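Local coordinates for SusD superfamily protein (Bacteroides thetaiotaomicron VPI-5482, PDB 3HDX) that probably binds polysaccharide at the outer membrane as a SusD-family protein, helping a gut bacterium capture carbohydrate for uptake, at residues S73-F78 against G130-V135; A80-A85 against A119-Y124. All coordinates share one frame; numbering follows the deposited sequence. Where two conformers were deposited one is given.

Interaction 1. Residues S73-F78 against G130-V135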
loop_
_atom_site.group_PDB
_atom_site.type_symbol
_atom_site.label_atom_id
_atom_site.label_comp_id
_atom_site.label_asym_id
_atom_site.label_seq_id
_atom_site.Cartn_x
_atom_site.Cartn_y
_atom_site.Cartn_z
ATOM N N SER A 73 -10.162 12.782 -5.325
ATOM C CA SER A 73 -11.368 12.068 -5.707
ATOM C C SER A 73 -11.481 11.762 -7.192
ATOM O O SER A 73 -12.322 10.958 -7.546
ATOM C CB SER A 73 -12.652 12.807 -5.271
ATOM O OG SER A 73 -12.984 13.867 -6.133
ATOM N N ASN A 74 -10.668 12.387 -8.038
ATOM C CA ASN A 74 -10.676 12.131 -9.484
ATOM C C ASN A 74 -9.780 10.915 -9.733
ATOM O O ASN A 74 -8.596 10.978 -9.488
ATOM C CB ASN A 74 -10.165 13.383 -10.228
ATOM C CG ASN A 74 -10.229 13.233 -11.741
ATOM O OD1 ASN A 74 -9.821 12.212 -12.283
ATOM N ND2 ASN A 74 -10.720 14.267 -12.433
ATOM N N TRP A 75 -10.367 9.845 -10.274
ATOM C CA TRP A 75 -9.658 8.587 -10.505
ATOM C C TRP A 75 -8.825 8.487 -11.801
ATOM O O TRP A 75 -8.316 7.435 -12.112
ATOM C CB TRP A 75 -10.617 7.375 -10.354
ATOM C CG TRP A 75 -11.777 7.376 -11.304
ATOM C CD1 TRP A 75 -11.813 7.806 -12.627
ATOM C CD2 TRP A 75 -13.087 6.893 -11.016
ATOM N NE1 TRP A 75 -13.066 7.613 -13.147
ATOM C CE2 TRP A 75 -13.859 7.038 -12.197
ATOM C CE3 TRP A 75 -13.695 6.337 -9.876
ATOM C CZ2 TRP A 75 -15.192 6.679 -12.254
ATOM C CZ3 TRP A 75 -15.015 5.961 -9.941
ATOM C CH2 TRP A 75 -15.762 6.165 -11.112
ATOM N N ARG A 76 -8.684 9.588 -12.558
ATOM C CA ARG A 76 -7.992 9.536 -13.853
ATOM C C ARG A 76 -6.607 8.868 -13.788
ATOM O O ARG A 76 -6.261 8.090 -14.673
ATOM C CB ARG A 76 -7.925 10.953 -14.475
ATOM C CG ARG A 76 -7.417 11.017 -15.887
ATOM C CD ARG A 76 -7.387 12.450 -16.482
ATOM N NE ARG A 76 -6.912 12.410 -17.866
ATOM C CZ ARG A 76 -7.708 12.341 -18.931
ATOM N NH1 ARG A 76 -9.026 12.338 -18.788
ATOM N NH2 ARG A 76 -7.182 12.290 -20.149
ATOM N N ARG A 77 -5.810 9.228 -12.773
ATOM C CA ARG A 77 -4.473 8.694 -12.628
ATOM C C ARG A 77 -4.409 7.163 -12.537
ATOM O O ARG A 77 -3.442 6.560 -12.981
ATOM C CB ARG A 77 -3.740 9.348 -11.456
ATOM C CG ARG A 77 -4.380 9.095 -10.100
ATOM C CD ARG A 77 -3.852 10.057 -9.021
ATOM N NE ARG A 77 -4.415 9.787 -7.695
ATOM C CZ ARG A 77 -5.622 10.192 -7.267
ATOM N NH1 ARG A 77 -6.471 10.841 -8.089
ATOM N NH2 ARG A 77 -6.013 9.949 -6.006
ATOM N N PHE A 78 -5.457 6.556 -12.003
ATOM C CA PHE A 78 -5.551 5.092 -11.993
ATOM C C PHE A 78 -5.825 4.534 -13.386
ATOM O O PHE A 78 -5.188 3.577 -13.788
ATOM C CB PHE A 78 -6.547 4.616 -10.939
ATOM C CG PHE A 78 -6.055 4.870 -9.553
ATOM C CD1 PHE A 78 -5.206 3.926 -8.948
ATOM C CD2 PHE A 78 -6.313 6.055 -8.893
ATOM C CE1 PHE A 78 -4.693 4.154 -7.671
ATOM C CE2 PHE A 78 -5.768 6.274 -7.625
ATOM C CZ PHE A 78 -4.978 5.337 -7.035
ATOM N N GLY A 130 -14.918 2.027 -4.343
ATOM C CA GLY A 130 -15.892 0.938 -4.433
ATOM C C GLY A 130 -16.072 0.550 -5.904
ATOM O O GLY A 130 -15.123 0.173 -6.582
ATOM N N ASP A 131 -17.291 0.689 -6.416
ATOM C CA ASP A 131 -17.575 0.357 -7.792
ATOM C C ASP A 131 -16.792 1.301 -8.702
ATOM O O ASP A 131 -16.766 2.509 -8.471
ATOM C CB ASP A 131 -19.068 0.507 -8.108
ATOM C CG ASP A 131 -19.981 -0.411 -7.309
ATOM O OD1 ASP A 131 -19.541 -1.376 -6.629
ATOM O OD2 ASP A 131 -21.222 -0.141 -7.407
ATOM N N VAL A 132 -16.184 0.762 -9.755
ATOM C CA VAL A 132 -15.439 1.574 -10.728
ATOM C C VAL A 132 -15.645 0.955 -12.104
ATOM O O VAL A 132 -15.854 -0.280 -12.196
ATOM C CB VAL A 132 -13.907 1.681 -10.412
ATOM C CG1 VAL A 132 -13.645 2.325 -9.057
ATOM C CG2 VAL A 132 -13.256 0.296 -10.492
ATOM N N PRO A 133 -15.588 1.775 -13.188
ATOM C CA PRO A 133 -15.783 1.150 -14.521
ATOM C C PRO A 133 -14.693 0.109 -14.867
ATOM O O PRO A 133 -13.486 0.398 -14.739
ATOM C CB PRO A 133 -15.732 2.330 -15.503
ATOM C CG PRO A 133 -16.016 3.505 -14.680
ATOM C CD PRO A 133 -15.653 3.249 -13.253
ATOM N N LEU A 134 -15.136 -1.100 -15.224
ATOM C CA LEU A 134 -14.191 -2.163 -15.547
ATOM C C LEU A 134 -13.835 -2.109 -17.043
ATOM O O LEU A 134 -14.610 -2.539 -17.889
ATOM C CB LEU A 134 -14.746 -3.522 -15.137
ATOM C CG LEU A 134 -13.822 -4.714 -15.428
ATOM C CD1 LEU A 134 -12.391 -4.576 -14.877
ATOM C CD2 LEU A 134 -14.533 -6.038 -14.918
ATOM N N VAL A 135 -12.692 -1.502 -17.334
ATOM C CA VAL A 135 -12.142 -1.359 -18.677
ATOM C C VAL A 135 -11.016 -2.402 -18.854
ATOM O O VAL A 135 -10.011 -2.376 -18.135
ATOM C CB VAL A 135 -11.643 0.078 -18.912
ATOM C CG1 VAL A 135 -11.070 0.210 -20.354
ATOM C CG2 VAL A 135 -12.775 1.111 -18.633
#
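In the helical, TPR-like part of this SusD-family protein, the start of helix 76-91 packs through W75, its N-cap residue, on the loop that leaves helix 104-129, and so illustrates how a large aromatic residue at a helix start can cover a neighbouring loop without a hydrogen bond to it. V132 and P133 supply most of the opposing surface. The six-membered part of the indole does all the touching. Its CZ2 and CH2 both lie against P133 CD, the former at 3.6 Å, while W75 CZ3 is 4.0 Å from V132 CG1 and 4.1 Å from the backbone O of D131. All three partners approach the ring obliquely. The indole and the P133 ring reach toward each other, while the V132 side chain passes alongside the indole, pointing the other way. With chi1 at 60°, W75 CG sits between its own backbone N and carbonyl carbon, a placement that sends the indole across to the loop.

The start of the helix is shaped separately. N74 OD1 accepts the backbone N of R76 at 2.9 Å, an Asx turn with the donor in the carbonyl plane and an N-H...O angle of 160°, and W75 O receives F78 N at 3.0 Å. On the loop side, G130 ends helix 104-129 with positive phi, after which D131 OD1 takes the backbone N of A152, D131 O accepts from R149 NH2, and V132 pairs through its backbone with T150. Y79 and W129 each meet the W75 ring edge-to-face. Across the two segments the contact is almost wholly apolar, with no hydrogen bond; the loop's direction is therefore probably set by its polar bonds to R149, T150 and A152, while W75 adds a buried apolar surface.

Interaction 2. Residues A80-A85 against A119-Y124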
loop_
_atom_site.group_PDB
_atom_site.type_symbol
_atom_site.label_atom_id
_atom_site.label_comp_id
_atom_site.label_asym_id
_atom_site.label_seq_id
_atom_site.Cartn_x
_atom_site.Cartn_y
_atom_site.Cartn_z
ATOM N N ALA A 80 -4.945 5.940 -16.048
ATOM C CA ALA A 80 -3.707 6.118 -16.815
ATOM C C ALA A 80 -2.828 4.860 -16.733
ATOM O O ALA A 80 -2.201 4.453 -17.722
ATOM C CB ALA A 80 -2.930 7.371 -16.369
ATOM N N VAL A 81 -2.776 4.254 -15.541
ATOM C CA VAL A 81 -2.017 3.002 -15.371
ATOM C C VAL A 81 -2.652 1.881 -16.212
ATOM O O VAL A 81 -1.971 1.162 -16.949
ATOM C CB VAL A 81 -2.014 2.548 -13.912
ATOM C CG1 VAL A 81 -1.363 1.146 -13.765
ATOM C CG2 VAL A 81 -1.355 3.597 -13.003
ATOM N N ILE A 82 -3.953 1.708 -16.014
ATOM C CA ILE A 82 -4.728 0.628 -16.650
ATOM C C ILE A 82 -4.586 0.711 -18.188
ATOM O O ILE A 82 -4.309 -0.274 -18.839
ATOM C CB ILE A 82 -6.207 0.719 -16.199
ATOM C CG1 ILE A 82 -6.311 0.334 -14.702
ATOM C CG2 ILE A 82 -7.150 -0.136 -17.087
ATOM C CD1 ILE A 82 -7.566 0.890 -13.972
ATOM N N ASN A 83 -4.729 1.911 -18.750
ATOM C CA ASN A 83 -4.657 2.093 -20.193
ATOM C C ASN A 83 -3.224 1.845 -20.722
ATOM O O ASN A 83 -3.026 1.179 -21.758
ATOM C CB ASN A 83 -5.170 3.487 -20.567
ATOM C CG ASN A 83 -5.631 3.575 -21.994
ATOM O OD1 ASN A 83 -6.136 2.597 -22.539
ATOM N ND2 ASN A 83 -5.528 4.748 -22.572
ATOM N N ALA A 84 -2.217 2.365 -20.023
ATOM C CA ALA A 84 -0.821 2.142 -20.439
ATOM C C ALA A 84 -0.480 0.640 -20.417
ATOM O O ALA A 84 0.204 0.118 -21.323
ATOM C CB ALA A 84 0.144 2.934 -19.562
ATOM N N ALA A 85 -0.956 -0.066 -19.385
ATOM C CA ALA A 85 -0.776 -1.533 -19.311
ATOM C C ALA A 85 -1.495 -2.239 -20.469
ATOM O O ALA A 85 -0.899 -3.093 -21.113
ATOM C CB ALA A 85 -1.272 -2.067 -17.940
ATOM N N ALA A 119 -3.844 -4.943 -12.414
ATOM C CA ALA A 119 -4.660 -5.596 -11.405
ATOM C C ALA A 119 -4.532 -4.897 -10.048
ATOM O O ALA A 119 -5.538 -4.708 -9.336
ATOM C CB ALA A 119 -4.315 -7.099 -11.296
ATOM N N PHE A 120 -3.304 -4.505 -9.702
ATOM C CA PHE A 120 -3.057 -3.724 -8.467
ATOM C C PHE A 120 -3.815 -2.402 -8.496
ATOM O O PHE A 120 -4.450 -2.029 -7.491
ATOM C CB PHE A 120 -1.550 -3.516 -8.266
ATOM C CG PHE A 120 -1.201 -2.621 -7.124
ATOM C CD1 PHE A 120 -1.318 -3.064 -5.820
ATOM C CD2 PHE A 120 -0.764 -1.325 -7.361
ATOM C CE1 PHE A 120 -0.971 -2.211 -4.757
ATOM C CE2 PHE A 120 -0.433 -0.475 -6.307
ATOM C CZ PHE A 120 -0.529 -0.920 -5.011
ATOM N N ALA A 121 -3.738 -1.692 -9.624
ATOM C CA ALA A 121 -4.448 -0.422 -9.755
ATOM C C ALA A 121 -5.938 -0.611 -9.520
ATOM O O ALA A 121 -6.561 0.176 -8.782
ATOM C CB ALA A 121 -4.163 0.232 -11.152
ATOM N N TYR A 122 -6.504 -1.700 -10.085
ATOM C CA TYR A 122 -7.913 -1.988 -9.869
ATOM C C TYR A 122 -8.241 -2.227 -8.397
ATOM O O TYR A 122 -9.204 -1.675 -7.895
ATOM C CB TYR A 122 -8.431 -3.107 -10.767
ATOM C CG TYR A 122 -8.934 -2.607 -12.117
ATOM C CD1 TYR A 122 -9.982 -1.682 -12.180
ATOM C CD2 TYR A 122 -8.344 -3.016 -13.324
ATOM C CE1 TYR A 122 -10.460 -1.187 -13.402
ATOM C CE2 TYR A 122 -8.856 -2.576 -14.551
ATOM C CZ TYR A 122 -9.873 -1.624 -14.593
ATOM O OH TYR A 122 -10.306 -1.164 -15.818
ATOM N N PHE A 123 -7.468 -3.081 -7.731
ATOM C CA PHE A 123 -7.683 -3.324 -6.307
ATOM C C PHE A 123 -7.612 -2.027 -5.503
ATOM O O PHE A 123 -8.475 -1.723 -4.698
ATOM C CB PHE A 123 -6.640 -4.313 -5.783
ATOM C CG PHE A 123 -6.564 -4.369 -4.269
ATOM C CD1 PHE A 123 -7.678 -4.734 -3.540
ATOM C CD2 PHE A 123 -5.384 -4.069 -3.607
ATOM C CE1 PHE A 123 -7.609 -4.790 -2.153
ATOM C CE2 PHE A 123 -5.333 -4.136 -2.201
ATOM C CZ PHE A 123 -6.439 -4.545 -1.520
ATOM N N TYR A 124 -6.551 -1.270 -5.761
ATOM C CA TYR A 124 -6.277 -0.045 -5.003
ATOM C C TYR A 124 -7.419 0.958 -5.135
ATOM O O TYR A 124 -7.874 1.552 -4.168
ATOM C CB TYR A 124 -4.911 0.538 -5.445
ATOM C CG TYR A 124 -4.311 1.503 -4.450
ATOM C CD1 TYR A 124 -4.693 2.847 -4.452
ATOM C CD2 TYR A 124 -3.365 1.087 -3.500
ATOM C CE1 TYR A 124 -4.147 3.758 -3.597
ATOM C CE2 TYR A 124 -2.797 1.977 -2.613
ATOM C CZ TYR A 124 -3.210 3.324 -2.663
ATOM O OH TYR A 124 -2.664 4.223 -1.803
#
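A chi1 of -70° puts I82 CG1 opposite its carbonyl carbon and CG2 opposite its backbone N, and an extended chi2 then carries CD1 out over one face of the Y122 ring. The first bond of the Y122 side chain points past the partner helix, and its chi1 turns the ring in toward I82. The outcome is a CH-pi contact: I82 CD1 stands 3.6 Å from the centroid of the Y122 ring, 15° off the normal, and the two side chains cross at about a right angle. I82 CG2 reaches farther along, to 3.6 Å from Y122 OH, the hydroxyl that hydrogen-bonds to V135 O. Helices 76-91 and 104-129 run antiparallel here, as in the TPR-like helical bundles of the SusD family, with local axes 9.3 Å apart at an angle of 158°. The nearest CA atoms are those of I82 and A121, where the small A121 side chain points at the partner helix: its CB is 3.9 Å from V81 CG1 and 4.2 Å from I82 CG1. V81 also packs on L24 and T25 of helix 11-30, while Y122 touches V155 of helix 152-169.

How the interactions relate
Both contacts are buried, with centres about 9 Å apart, and both draw on helix 76-91: interaction 1 uses its N-terminal end, interaction 2 the next turns. Helix 104-129 enters directly only in interaction 2; interaction 1 uses the loop that follows it, so along the chain interaction 2 is nested inside the loop closed by interaction 1. Aromatic surface meets aliphatic carbon in each, but a tryptophan at the N-cap of helix 76-91 meets the loop in one, and an isoleucine meets a tyrosine face in the other. They join where Y122 OH lies 2.6 Å from V135 O, a probable hydrogen bond, and F78 CE1 packs 3.5 Å from Y124 CD1.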